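Local structure of cell division control protein 4 (Saccharomyces cerevisiae, 3V7D) at residues R12-T16 and N44-I48; V111-T115 and I429-A433; G179-V185 and E200-V206; H309-S315 and S327-T333; H351-G356 and S367-S373. The protein recognises phosphorylated proteins such as the CDK inhibitor Sic1 and, as the substrate-binding F-box subunit of an SCF ubiquitin ligase, directs their ubiquitination. The protein carries 1 engineered substitution. All coordinates share one frame. Where two conformers were deposited one is given. Residues are numbered along the deposited sequence.

Contact 1 of 5, residues R12-T16 and N44-I48; sequences RDLIT and NWNKI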
# COMPACT_ATOMS: atom_id res chain seq x y z
N ARG B 12 30.13 19.02 -20.49
CA ARG B 12 30.68 18.52 -19.25
C ARG B 12 29.81 17.42 -18.66
O ARG B 12 28.59 17.51 -18.65
CB ARG B 12 30.84 19.66 -18.25
CG ARG B 12 31.36 19.23 -16.90
CD ARG B 12 32.00 20.38 -16.13
NE ARG B 12 32.80 19.89 -15.02
CZ ARG B 12 34.01 20.32 -14.71
NH1 ARG B 12 34.58 21.28 -15.43
NH2 ARG B 12 34.66 19.80 -13.68
N ASP B 13 30.46 16.37 -18.18
CA ASP B 13 29.75 15.32 -17.46
C ASP B 13 29.35 15.87 -16.10
O ASP B 13 30.04 15.67 -15.10
CB ASP B 13 30.64 14.09 -17.31
CG ASP B 13 29.89 12.89 -16.80
OD1 ASP B 13 28.74 13.05 -16.34
OD2 ASP B 13 30.45 11.78 -16.85
N LEU B 14 28.21 16.56 -16.07
CA LEU B 14 27.72 17.21 -14.85
C LEU B 14 27.44 16.22 -13.72
O LEU B 14 27.67 16.52 -12.56
CB LEU B 14 26.46 18.02 -15.15
CG LEU B 14 26.56 19.14 -16.19
CD1 LEU B 14 25.29 19.97 -16.19
CD2 LEU B 14 27.77 20.02 -15.93
N ILE B 15 26.93 15.04 -14.07
CA ILE B 15 26.56 14.04 -13.07
C ILE B 15 27.79 13.52 -12.34
O ILE B 15 27.78 13.35 -11.12
CB ILE B 15 25.76 12.88 -13.71
CG1 ILE B 15 24.36 13.36 -14.11
CG2 ILE B 15 25.68 11.67 -12.77
CD1 ILE B 15 23.53 13.89 -12.95
N THR B 16 28.86 13.28 -13.09
CA THR B 16 30.12 12.84 -12.50
C THR B 16 30.80 13.97 -11.74
O THR B 16 31.29 13.77 -10.63
CB THR B 16 31.07 12.29 -13.58
OG1 THR B 16 30.56 11.06 -14.09
CG2 THR B 16 32.46 12.06 -13.01
N ASN B 44 30.46 4.99 -14.23
CA ASN B 44 30.37 5.96 -13.13
C ASN B 44 28.93 6.35 -12.82
O ASN B 44 28.53 6.47 -11.66
CB ASN B 44 31.19 7.20 -13.48
CG ASN B 44 32.51 6.84 -14.15
OD1 ASN B 44 32.54 6.42 -15.30
ND2 ASN B 44 33.61 7.02 -13.42
N TRP B 45 28.15 6.59 -13.88
CA TRP B 45 26.73 6.90 -13.69
C TRP B 45 26.06 5.70 -13.04
O TRP B 45 25.25 5.85 -12.12
CB TRP B 45 26.05 7.21 -15.03
CG TRP B 45 26.21 8.63 -15.52
CD1 TRP B 45 27.36 9.37 -15.52
CD2 TRP B 45 25.19 9.47 -16.07
NE1 TRP B 45 27.11 10.62 -16.05
CE2 TRP B 45 25.79 10.70 -16.39
CE3 TRP B 45 23.83 9.30 -16.33
CZ2 TRP B 45 25.08 11.76 -16.96
CZ3 TRP B 45 23.11 10.35 -16.89
CH2 TRP B 45 23.74 11.56 -17.20
N ASN B 46 26.41 4.52 -13.53
CA ASN B 46 25.86 3.28 -13.01
C ASN B 46 26.16 3.16 -11.52
O ASN B 46 25.28 2.82 -10.73
CB ASN B 46 26.45 2.08 -13.76
CG ASN B 46 25.76 0.77 -13.41
OD1 ASN B 46 26.16 0.08 -12.47
ND2 ASN B 46 24.74 0.42 -14.19
N LYS B 47 27.39 3.47 -11.15
CA LYS B 47 27.82 3.39 -9.76
C LYS B 47 27.07 4.40 -8.89
O LYS B 47 26.58 4.06 -7.81
CB LYS B 47 29.33 3.62 -9.65
CG LYS B 47 29.93 3.27 -8.30
CD LYS B 47 31.38 3.72 -8.19
CE LYS B 47 32.30 2.90 -9.08
NZ LYS B 47 32.52 1.53 -8.55
N ILE B 48 26.97 5.63 -9.38
CA ILE B 48 26.30 6.71 -8.65
C ILE B 48 24.83 6.39 -8.34
O ILE B 48 24.37 6.58 -7.21
CB ILE B 48 26.38 8.04 -9.43
CG1 ILE B 48 27.81 8.60 -9.38
CG2 ILE B 48 25.40 9.06 -8.88
CD1 ILE B 48 28.00 9.85 -10.21
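One carboxylate does two jobs here: Asp13, the N-cap of the short helix that starts at Leu14, also holds the indole of Trp45 on the helix across from it. Trp45 NE1 donates to Asp13 OD1 at 2.9 Å in a nearly straight bond, and the same OD1 takes the capping bond from the backbone, Thr16 N to Asp13 OD1, at 3.3 Å. The second oxygen is used as well, since Thr16 OG1 donates to Asp13 OD2 at 2.9 Å. With Asp13 at the indole edge, Ile15 covers a face of the ring. Its CG2 lies 3.7 Å from the centroid of the five-membered ring of Trp45, almost on the ring normal, a CH-pi contact, while Ile15 CG1 approaches Trp45 CZ2 to 3.3 Å. One turn further along 44-48, Ile48 CD1 packs on Ile15 CG2 at 3.9 Å, and both isoleucines also touch Phe27 of helix 20-27. Both segments belong to the F-box, the helical module that docks on Skp1, and the contact borders that partner: outside the two segments, Arg12 forms a salt bridge with an acidic side chain of the Skp1 chain, and Trp45 packs on an apolar one. Because the acceptor that caps the helix also fixes the indole nitrogen, the start of helix 14-17 and the orientation of Trp45 are coupled through a single side chain beside the Skp1 interface.

Contact 2 of 5, residues V111-T115 and I429-A433; sequences VPQRT and ILKDA
Two pieces more than 300 residues apart meet here where the WD40 propeller closes its ring. Residues 111-115 run extended, the strand starting at Gln113; 429-433 is irregular and contains a type I turn from Leu430 to Ala433, closed by Ala433 N to Leu430 O at 3.0 Å. Arg114, fully extended with all four chi angles near 180°, reaches across so that NH2 makes a salt bridge to Asp432 OD1 at 2.8 Å, near the guanidinium plane; Asp432 takes the p rotamer. Two waters extend this pairing. Water 1 accepts from Arg114 NH1 (3.1 Å) and donates to Ile429 O (2.8 Å), and water 2 accepts from both Arg114 NH1 (3.0 Å) and Asp432 N (3.0 Å). Packing completes the contact: Leu430 CD2 lies over one face of the guanidinium, 3.7 Å from Arg114 CZ, and the apolar pair is Pro112 CD with Ile429 CD1 at 3.8 Å. Leu430 and Ile429 both have chi1 m and chi2 t. In the closing blade, strand 113-118 is the N-terminal contribution, pairing antiparallel with 455-462, whose Glu459 gives Arg114 a second salt bridge; the 429-433 loop links strand 424-426 of the preceding blade to 435-442, with Leu430 against Phe414 and Ala448.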
# COMPACT_ATOMS: atom_id res chain seq x y z
N VAL B 111 -4.26 -8.88 -21.12
CA VAL B 111 -5.21 -9.85 -20.59
C VAL B 111 -4.44 -10.88 -19.77
O VAL B 111 -3.48 -11.47 -20.26
CB VAL B 111 -6.02 -10.55 -21.71
CG1 VAL B 111 -6.99 -11.57 -21.11
CG2 VAL B 111 -6.78 -9.52 -22.54
N PRO B 112 -4.85 -11.07 -18.51
CA PRO B 112 -4.15 -12.02 -17.64
C PRO B 112 -4.42 -13.46 -18.06
O PRO B 112 -5.47 -13.75 -18.64
CB PRO B 112 -4.79 -11.76 -16.27
CG PRO B 112 -6.17 -11.26 -16.60
CD PRO B 112 -5.98 -10.42 -17.84
N GLN B 113 -3.47 -14.34 -17.77
CA GLN B 113 -3.71 -15.77 -17.93
C GLN B 113 -4.73 -16.19 -16.87
O GLN B 113 -4.68 -15.73 -15.73
CB GLN B 113 -2.43 -16.57 -17.75
CG GLN B 113 -1.49 -16.55 -18.94
CD GLN B 113 -0.14 -17.15 -18.60
OE1 GLN B 113 0.17 -18.28 -18.98
NE2 GLN B 113 0.66 -16.40 -17.85
N ARG B 114 -5.63 -17.08 -17.26
CA ARG B 114 -6.71 -17.50 -16.38
C ARG B 114 -6.66 -19.00 -16.10
O ARG B 114 -6.53 -19.80 -17.01
CB ARG B 114 -8.06 -17.12 -17.00
CG ARG B 114 -9.28 -17.60 -16.22
CD ARG B 114 -10.54 -17.01 -16.83
NE ARG B 114 -11.75 -17.60 -16.27
CZ ARG B 114 -12.98 -17.36 -16.72
NH1 ARG B 114 -13.17 -16.54 -17.74
NH2 ARG B 114 -14.02 -17.95 -16.15
N THR B 115 -6.76 -19.36 -14.82
CA THR B 115 -6.87 -20.75 -14.41
C THR B 115 -8.20 -20.94 -13.68
O THR B 115 -8.50 -20.22 -12.73
CB THR B 115 -5.73 -21.15 -13.46
OG1 THR B 115 -4.48 -20.73 -14.01
CG2 THR B 115 -5.71 -22.66 -13.24
N ILE B 429 -13.36 -9.79 -17.83
CA ILE B 429 -12.40 -10.87 -17.60
C ILE B 429 -13.07 -12.15 -17.08
O ILE B 429 -12.74 -13.25 -17.52
CB ILE B 429 -11.26 -10.43 -16.66
CG1 ILE B 429 -10.45 -9.31 -17.32
CG2 ILE B 429 -10.34 -11.60 -16.38
CD1 ILE B 429 -9.21 -8.92 -16.58
N LEU B 430 -14.03 -11.99 -16.17
CA LEU B 430 -14.79 -13.12 -15.64
C LEU B 430 -16.25 -13.02 -16.07
O LEU B 430 -17.17 -13.21 -15.27
CB LEU B 430 -14.67 -13.20 -14.12
CG LEU B 430 -13.26 -13.44 -13.58
CD1 LEU B 430 -13.26 -13.51 -12.05
CD2 LEU B 430 -12.67 -14.71 -14.19
N LYS B 431 -16.45 -12.71 -17.35
CA LYS B 431 -17.77 -12.49 -17.92
C LYS B 431 -18.73 -13.66 -17.69
O LYS B 431 -19.92 -13.46 -17.47
CB LYS B 431 -17.65 -12.18 -19.41
CG LYS B 431 -18.96 -11.87 -20.13
CD LYS B 431 -18.69 -11.49 -21.58
CE LYS B 431 -19.97 -11.41 -22.40
NZ LYS B 431 -20.92 -10.40 -21.86
N ASP B 432 -18.21 -14.89 -17.74
CA ASP B 432 -19.06 -16.07 -17.64
C ASP B 432 -19.52 -16.37 -16.21
O ASP B 432 -20.37 -17.24 -16.00
CB ASP B 432 -18.37 -17.30 -18.27
CG ASP B 432 -17.13 -17.73 -17.52
OD1 ASP B 432 -16.55 -16.90 -16.78
OD2 ASP B 432 -16.72 -18.90 -17.67
N ALA B 433 -18.96 -15.66 -15.24
CA ALA B 433 -19.38 -15.82 -13.85
C ALA B 433 -20.78 -15.25 -13.64
O ALA B 433 -21.14 -14.24 -14.23
CB ALA B 433 -18.38 -15.15 -12.91
O HOH W 1 -11.06 -14.74 -19.16
O HOH W 2 -15.61 -15.44 -19.10

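Contact 3 of 5, residues G179-V185 and E200-V206; sequences GSTDRTV and EGHNSTV. Unlike the reference sequence in segment 200-206: Glu200 (reference Lys).
Residues 179-185 leave strand 175-180 through a type I turn, Ser180 to Arg183, in which Arg183 has positive phi (71°) before the chain becomes extended from Thr184 on. Residues 200-206 form the loop between blades, with Gly201 at phi 156°, psi -45°, and Val206 opening the next strand. CA atoms lie closest at Thr181-Thr205 (4.3 Å), Thr184 and the engineered Glu200 (5.0 Å), and Gly179-Val206 (5.1 Å). A single hydrogen bond joins the segments, Val206 N to Ser180 O at 3.0 Å. Within 179-185, Asp182 (chi1 p) accepts Thr184 N on OD1 at 2.8 Å, an Asx turn, and Ser180 OG, which also bonds Gly164, accepts Asp182 N at 3.1 Å, an ST turn. Val206 (chi1 t) fills the gap: CG1 is 3.7 Å from Gly179 CA, where a side chain would clash, and CG2 is 4.2 Å from Val185 CG2. Arg183, extended beyond chi1 m, lies along the loop, CG 3.3 Å from Ser204 O. In the bound phosphopeptide, a modified side chain accepts from Thr205 N, and one packs on Arg183. This blade-to-blade junction joins WD repeats 2 and 3; His202 bonds Asp226 and Thr222, and Val206 packs on Thr222 of strand 218-224.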
# COMPACT_ATOMS: atom_id res chain seq x y z
N GLY B 179 -14.35 -20.95 11.72
CA GLY B 179 -15.56 -20.87 12.53
C GLY B 179 -16.72 -21.43 11.73
O GLY B 179 -16.77 -21.28 10.51
N SER B 180 -17.67 -22.06 12.41
CA SER B 180 -18.72 -22.80 11.72
C SER B 180 -20.09 -22.70 12.39
O SER B 180 -20.22 -22.17 13.49
CB SER B 180 -18.32 -24.28 11.59
OG SER B 180 -19.41 -25.07 11.15
N THR B 181 -21.10 -23.22 11.71
CA THR B 181 -22.45 -23.27 12.26
C THR B 181 -22.57 -24.42 13.26
O THR B 181 -23.60 -24.56 13.92
CB THR B 181 -23.52 -23.43 11.17
OG1 THR B 181 -23.26 -24.62 10.41
CG2 THR B 181 -23.51 -22.23 10.24
N ASP B 182 -21.52 -25.23 13.38
CA ASP B 182 -21.50 -26.28 14.39
C ASP B 182 -21.05 -25.75 15.75
O ASP B 182 -20.84 -26.51 16.69
CB ASP B 182 -20.63 -27.47 13.95
CG ASP B 182 -19.17 -27.09 13.72
OD1 ASP B 182 -18.70 -26.07 14.27
OD2 ASP B 182 -18.48 -27.84 12.99
N ARG B 183 -20.88 -24.43 15.81
CA ARG B 183 -20.52 -23.70 17.03
C ARG B 183 -19.08 -23.93 17.49
O ARG B 183 -18.68 -23.45 18.56
CB ARG B 183 -21.51 -24.01 18.16
CG ARG B 183 -22.96 -23.86 17.76
CD ARG B 183 -23.90 -24.43 18.81
NE ARG B 183 -25.28 -24.42 18.34
CZ ARG B 183 -26.30 -24.95 19.02
NH1 ARG B 183 -26.10 -25.52 20.19
NH2 ARG B 183 -27.53 -24.89 18.51
N THR B 184 -18.29 -24.63 16.68
CA THR B 184 -16.91 -24.90 17.04
C THR B 184 -15.91 -23.94 16.39
O THR B 184 -16.19 -23.35 15.35
CB THR B 184 -16.50 -26.34 16.67
OG1 THR B 184 -16.50 -26.48 15.24
CG2 THR B 184 -17.47 -27.34 17.29
N VAL B 185 -14.76 -23.79 17.03
CA VAL B 185 -13.64 -23.08 16.45
C VAL B 185 -12.55 -24.12 16.22
O VAL B 185 -12.16 -24.83 17.14
CB VAL B 185 -13.11 -22.00 17.40
CG1 VAL B 185 -11.93 -21.28 16.78
CG2 VAL B 185 -14.22 -21.01 17.75
N GLU B 200 -14.66 -25.93 21.65
CA GLU B 200 -16.09 -25.74 21.86
C GLU B 200 -16.30 -24.71 22.96
O GLU B 200 -15.38 -24.44 23.75
CB GLU B 200 -16.78 -27.06 22.20
CG GLU B 200 -16.63 -28.12 21.11
CD GLU B 200 -17.44 -29.38 21.38
OE1 GLU B 200 -18.32 -29.35 22.26
OE2 GLU B 200 -17.19 -30.40 20.71
N GLY B 201 -17.49 -24.13 23.02
CA GLY B 201 -17.78 -23.12 24.02
C GLY B 201 -18.90 -22.20 23.58
O GLY B 201 -19.79 -21.88 24.37
N HIS B 202 -18.86 -21.76 22.33
CA HIS B 202 -19.92 -20.94 21.76
C HIS B 202 -21.24 -21.71 21.78
O HIS B 202 -21.27 -22.91 21.53
CB HIS B 202 -19.59 -20.51 20.33
CG HIS B 202 -18.69 -19.31 20.26
ND1 HIS B 202 -19.06 -18.08 20.75
CD2 HIS B 202 -17.45 -19.16 19.74
CE1 HIS B 202 -18.08 -17.21 20.54
NE2 HIS B 202 -17.09 -17.84 19.93
N ASN B 203 -22.32 -21.00 22.09
CA ASN B 203 -23.63 -21.64 22.17
C ASN B 203 -24.44 -21.43 20.90
O ASN B 203 -25.63 -21.76 20.85
CB ASN B 203 -24.39 -21.12 23.40
CG ASN B 203 -23.74 -21.54 24.70
OD1 ASN B 203 -23.42 -20.70 25.54
ND2 ASN B 203 -23.53 -22.84 24.87
N SER B 204 -23.79 -20.88 19.89
CA SER B 204 -24.42 -20.62 18.61
C SER B 204 -23.37 -20.51 17.50
O SER B 204 -22.18 -20.70 17.75
CB SER B 204 -25.27 -19.35 18.68
OG SER B 204 -26.06 -19.20 17.51
N THR B 205 -23.82 -20.22 16.28
CA THR B 205 -22.94 -20.15 15.12
C THR B 205 -21.79 -19.15 15.29
O THR B 205 -22.02 -18.01 15.69
CB THR B 205 -23.72 -19.76 13.84
OG1 THR B 205 -24.56 -20.85 13.44
CG2 THR B 205 -22.77 -19.42 12.70
N VAL B 206 -20.57 -19.59 15.02
CA VAL B 206 -19.43 -18.69 14.97
C VAL B 206 -19.53 -17.88 13.68
O VAL B 206 -19.35 -18.42 12.59
CB VAL B 206 -18.09 -19.44 15.01
CG1 VAL B 206 -16.93 -18.45 15.04
CG2 VAL B 206 -18.03 -20.37 16.22

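Contact 4 of 5, residues H309-S315 and S327-T333; sequences HTDRIYS and SASMDTT
The short pieces 313-315 and 327-329 of hairpin 313-319/324-329 run antiparallel, axes 4.7 Å apart at 123°. Ile313-Ser329 is a non-hydrogen-bonded pair and Ser315-Ala328 a hydrogen-bonded one; Tyr314 and Ser315 both face Ala328, a classic beta bulge. Ala328 O accepts Tyr314 N at 3.0 Å and, weakly, Ser315 N at 3.5 Å, while Ala328 N donates to Ser315 O (2.8 Å). Arg312 O accepts Met330 N and Ser329 OG, both at 2.8 Å. His309 (chi1 m, chi2 -70°) satisfies both ring nitrogens: ND1 donates to Asp331 OD2 (2.9 Å), and NE2 pairs with Ser327 OG (2.7 Å), which also bonds Trp337 NE1. Asp331 (chi1 p) also accepts Thr310 N on OD2 (3.0 Å); its OD1 takes Thr333 N (2.8 Å), an Asx turn overlapping the type I turn Ser329-Thr332, and Thr333 OG1 (2.6 Å). The Asp331-His309-Ser327-Trp337 chain is the structural tetrad characteristic of WD40 repeats: largely buried polar groups satisfy one another and tie loop, turn and strands together.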
# COMPACT_ATOMS: atom_id res chain seq x y z
N HIS B 309 -25.47 4.48 15.78
CA HIS B 309 -26.06 3.88 14.59
C HIS B 309 -27.51 3.52 14.91
O HIS B 309 -27.84 3.17 16.04
CB HIS B 309 -25.28 2.65 14.13
CG HIS B 309 -24.06 2.97 13.32
ND1 HIS B 309 -24.12 3.49 12.04
CD2 HIS B 309 -22.74 2.83 13.60
CE1 HIS B 309 -22.90 3.67 11.58
NE2 HIS B 309 -22.04 3.27 12.50
N THR B 310 -28.38 3.63 13.91
CA THR B 310 -29.80 3.35 14.12
C THR B 310 -30.20 1.99 13.56
O THR B 310 -31.38 1.64 13.54
CB THR B 310 -30.68 4.45 13.50
OG1 THR B 310 -30.29 4.65 12.14
CG2 THR B 310 -30.52 5.76 14.27
N ASP B 311 -29.22 1.23 13.10
CA ASP B 311 -29.49 -0.12 12.60
C ASP B 311 -28.24 -1.01 12.66
O ASP B 311 -27.18 -0.58 13.09
CB ASP B 311 -30.05 -0.06 11.18
CG ASP B 311 -31.09 -1.13 10.92
OD1 ASP B 311 -31.04 -2.17 11.61
OD2 ASP B 311 -31.96 -0.94 10.05
N ARG B 312 -28.41 -2.26 12.23
CA ARG B 312 -27.37 -3.29 12.32
C ARG B 312 -25.98 -2.84 11.86
O ARG B 312 -25.85 -2.13 10.86
CB ARG B 312 -27.76 -4.51 11.49
CG ARG B 312 -29.01 -5.22 11.94
CD ARG B 312 -29.31 -6.38 11.00
NE ARG B 312 -30.23 -7.35 11.59
CZ ARG B 312 -30.57 -8.49 11.01
NH1 ARG B 312 -30.06 -8.82 9.83
NH2 ARG B 312 -31.41 -9.32 11.61
N ILE B 313 -24.95 -3.25 12.59
CA ILE B 313 -23.58 -3.07 12.15
C ILE B 313 -23.17 -4.31 11.36
O ILE B 313 -23.30 -5.43 11.85
CB ILE B 313 -22.61 -2.90 13.32
CG1 ILE B 313 -23.17 -1.93 14.37
CG2 ILE B 313 -21.24 -2.46 12.81
CD1 ILE B 313 -23.27 -0.50 13.90
N TYR B 314 -22.67 -4.11 10.15
CA TYR B 314 -22.32 -5.23 9.29
C TYR B 314 -20.81 -5.39 9.11
O TYR B 314 -20.32 -6.47 8.81
CB TYR B 314 -23.00 -5.10 7.93
CG TYR B 314 -24.36 -5.77 7.88
CD1 TYR B 314 -25.50 -5.10 8.28
CD2 TYR B 314 -24.48 -7.08 7.45
CE1 TYR B 314 -26.74 -5.71 8.24
CE2 TYR B 314 -25.71 -7.71 7.41
CZ TYR B 314 -26.84 -7.02 7.80
OH TYR B 314 -28.07 -7.65 7.76
N SER B 315 -20.08 -4.30 9.32
CA SER B 315 -18.64 -4.32 9.10
C SER B 315 -17.92 -3.29 9.96
O SER B 315 -18.39 -2.16 10.11
CB SER B 315 -18.34 -4.06 7.62
OG SER B 315 -16.95 -4.09 7.38
N SER B 327 -17.00 2.11 11.21
CA SER B 327 -18.16 1.22 11.31
C SER B 327 -19.12 1.42 10.15
O SER B 327 -19.37 2.55 9.73
CB SER B 327 -18.89 1.44 12.64
OG SER B 327 -19.38 2.76 12.75
N ALA B 328 -19.65 0.32 9.62
CA ALA B 328 -20.57 0.40 8.49
C ALA B 328 -21.89 -0.27 8.86
O ALA B 328 -21.90 -1.34 9.45
CB ALA B 328 -19.97 -0.26 7.26
N SER B 329 -23.00 0.37 8.51
CA SER B 329 -24.28 -0.06 9.04
C SER B 329 -25.40 -0.19 8.02
O SER B 329 -25.32 0.35 6.92
CB SER B 329 -24.73 0.89 10.17
OG SER B 329 -26.08 0.64 10.54
N MET B 330 -26.44 -0.91 8.41
CA MET B 330 -27.65 -1.04 7.61
C MET B 330 -28.37 0.30 7.52
O MET B 330 -29.23 0.49 6.65
CB MET B 330 -28.56 -2.11 8.22
CG MET B 330 -29.75 -2.48 7.37
SD MET B 330 -30.70 -3.84 8.09
CE MET B 330 -32.13 -3.85 7.02
N ASP B 331 -28.02 1.24 8.39
CA ASP B 331 -28.61 2.58 8.34
C ASP B 331 -28.03 3.44 7.21
O ASP B 331 -28.31 4.63 7.13
CB ASP B 331 -28.52 3.30 9.69
CG ASP B 331 -27.08 3.60 10.13
OD1 ASP B 331 -26.16 3.59 9.28
OD2 ASP B 331 -26.88 3.85 11.33
N THR B 332 -27.22 2.81 6.35
CA THR B 332 -26.59 3.45 5.18
C THR B 332 -25.44 4.39 5.53
O THR B 332 -24.84 4.98 4.63
CB THR B 332 -27.60 4.22 4.28
OG1 THR B 332 -27.97 5.44 4.92
CG2 THR B 332 -28.84 3.38 4.00
N THR B 333 -25.14 4.55 6.82
CA THR B 333 -24.08 5.47 7.21
C THR B 333 -22.79 4.75 7.57
O THR B 333 -22.79 3.56 7.91
CB THR B 333 -24.49 6.36 8.41
OG1 THR B 333 -24.47 5.59 9.61
CG2 THR B 333 -25.87 6.96 8.20

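Contact 5 of 5, residues H351-G356 and S367-S373; sequences HTALVG and SAAADGS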
# COMPACT_ATOMS: atom_id res chain seq x y z
N HIS B 351 -23.96 6.46 0.68
CA HIS B 351 -24.68 5.28 0.23
C HIS B 351 -26.14 5.42 0.60
O HIS B 351 -26.47 6.06 1.60
CB HIS B 351 -24.12 4.02 0.89
CG HIS B 351 -22.66 3.78 0.63
ND1 HIS B 351 -22.19 3.29 -0.57
CD2 HIS B 351 -21.57 3.96 1.41
CE1 HIS B 351 -20.88 3.17 -0.51
NE2 HIS B 351 -20.48 3.57 0.68
N THR B 352 -27.02 4.83 -0.20
CA THR B 352 -28.45 4.87 0.09
C THR B 352 -28.99 3.48 0.41
O THR B 352 -30.19 3.23 0.34
CB THR B 352 -29.26 5.47 -1.08
OG1 THR B 352 -29.21 4.59 -2.20
CG2 THR B 352 -28.68 6.83 -1.48
N ALA B 353 -28.08 2.58 0.77
CA ALA B 353 -28.47 1.22 1.12
C ALA B 353 -27.54 0.67 2.20
O ALA B 353 -26.62 1.36 2.63
CB ALA B 353 -28.45 0.33 -0.11
N LEU B 354 -27.80 -0.57 2.62
CA LEU B 354 -26.96 -1.27 3.59
C LEU B 354 -25.48 -1.18 3.21
O LEU B 354 -25.09 -1.59 2.11
CB LEU B 354 -27.38 -2.74 3.65
CG LEU B 354 -26.92 -3.67 4.77
CD1 LEU B 354 -27.82 -4.90 4.81
CD2 LEU B 354 -25.48 -4.10 4.62
N VAL B 355 -24.66 -0.64 4.10
CA VAL B 355 -23.21 -0.67 3.89
C VAL B 355 -22.62 -1.85 4.66
O VAL B 355 -22.53 -1.82 5.88
CB VAL B 355 -22.52 0.63 4.35
CG1 VAL B 355 -21.06 0.64 3.90
CG2 VAL B 355 -23.26 1.86 3.80
N GLY B 356 -22.22 -2.89 3.93
CA GLY B 356 -21.74 -4.11 4.56
C GLY B 356 -20.29 -4.47 4.30
O GLY B 356 -19.80 -5.48 4.81
N SER B 367 -15.66 1.74 0.83
CA SER B 367 -16.92 1.17 1.28
C SER B 367 -17.81 0.79 0.11
O SER B 367 -17.81 1.45 -0.94
CB SER B 367 -17.65 2.16 2.19
OG SER B 367 -17.92 3.36 1.48
N ALA B 368 -18.59 -0.27 0.30
CA ALA B 368 -19.44 -0.80 -0.76
C ALA B 368 -20.80 -1.15 -0.18
O ALA B 368 -20.90 -1.67 0.94
CB ALA B 368 -18.79 -2.01 -1.41
N ALA B 369 -21.86 -0.88 -0.94
CA ALA B 369 -23.22 -0.99 -0.42
C ALA B 369 -24.11 -1.90 -1.26
O ALA B 369 -23.74 -2.28 -2.37
CB ALA B 369 -23.84 0.40 -0.29
N ALA B 370 -25.28 -2.22 -0.73
CA ALA B 370 -26.20 -3.18 -1.36
C ALA B 370 -26.94 -2.61 -2.57
O ALA B 370 -27.74 -3.31 -3.20
CB ALA B 370 -27.20 -3.72 -0.34
N ASP B 371 -26.69 -1.35 -2.90
CA ASP B 371 -27.30 -0.73 -4.07
C ASP B 371 -26.34 -0.73 -5.25
O ASP B 371 -26.64 -0.17 -6.31
CB ASP B 371 -27.77 0.69 -3.75
CG ASP B 371 -26.63 1.60 -3.34
OD1 ASP B 371 -25.49 1.10 -3.17
OD2 ASP B 371 -26.86 2.82 -3.19
N GLY B 372 -25.17 -1.33 -5.05
CA GLY B 372 -24.16 -1.41 -6.10
C GLY B 372 -23.18 -0.26 -6.11
O GLY B 372 -22.35 -0.15 -7.02
N SER B 373 -23.26 0.60 -5.10
CA SER B 373 -22.37 1.75 -5.01
C SER B 373 -21.09 1.41 -4.26
O SER B 373 -21.10 0.61 -3.32
CB SER B 373 -23.06 2.93 -4.34
OG SER B 373 -23.46 2.60 -3.02
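A variant of the WD40 structural tetrad, in WD repeat 6, is built around His351, whose ring links the loop before strand 355-360 to strands 364-369 and 373-378. Its chi1 of -59° (m) and chi2 of -77° direct both nitrogens to serines: His351 ND1 donates to Ser373 OG at 2.8 Å, and His351 NE2 pairs with Ser367 OG at 2.7 Å. Both serines take the p rotamer. Ser373 OG donates to Asp371 OD1 at 2.5 Å, and Ser367 OG is also bonded by Trp377 NE1, giving a chain Trp377-Ser367-His351-Ser373-Asp371 with a serine between histidine and aspartate. Asp371, again p, accepts Ser373 N on OD1 at 3.0 Å, an Asx turn. This overlaps the type I turn Ala369-Gly372; at Gly372 (phi 91°) a CB would jam against the preceding carbonyl O, which calls for glycine. Leu354 adopts t,t and Val355 t, with small alanines opposite: Leu354 CB is 4.1 Å from Ala370 CB, and Val355 CG2 is 4.4 Å from Ala369 CB. Leu354 and Ala370 both also pack against a polar side chain of the bound peptide. Between these two residues lies the main backbone tie of the segments, Ala370 N to Leu354 O, at 2.9 Å.

Overall arrangement
Contact 1 stands apart in the N-terminal F-box, its centre 47 to 66 Å from those of the other four, which lie in the WD40 propeller that follows in the chain. Contact 2 joins the two ends of the propeller, and contacts 3, 4 and 5 fall in that order between its segments. Contact 3 bridges WD repeats 2 and 3, while contacts 4 and 5 each lie within one blade, WD repeats 5 and 6. Those two are neighbours, centres about 10 Å apart, with Ser329 O and Val355 N at 3.1 Å, a probable hydrogen bond. Contacts 3, 4 and 5 all border the bound peptide, so Skp1 docking and substrate recognition lie in separate domains, the F-box and the propeller.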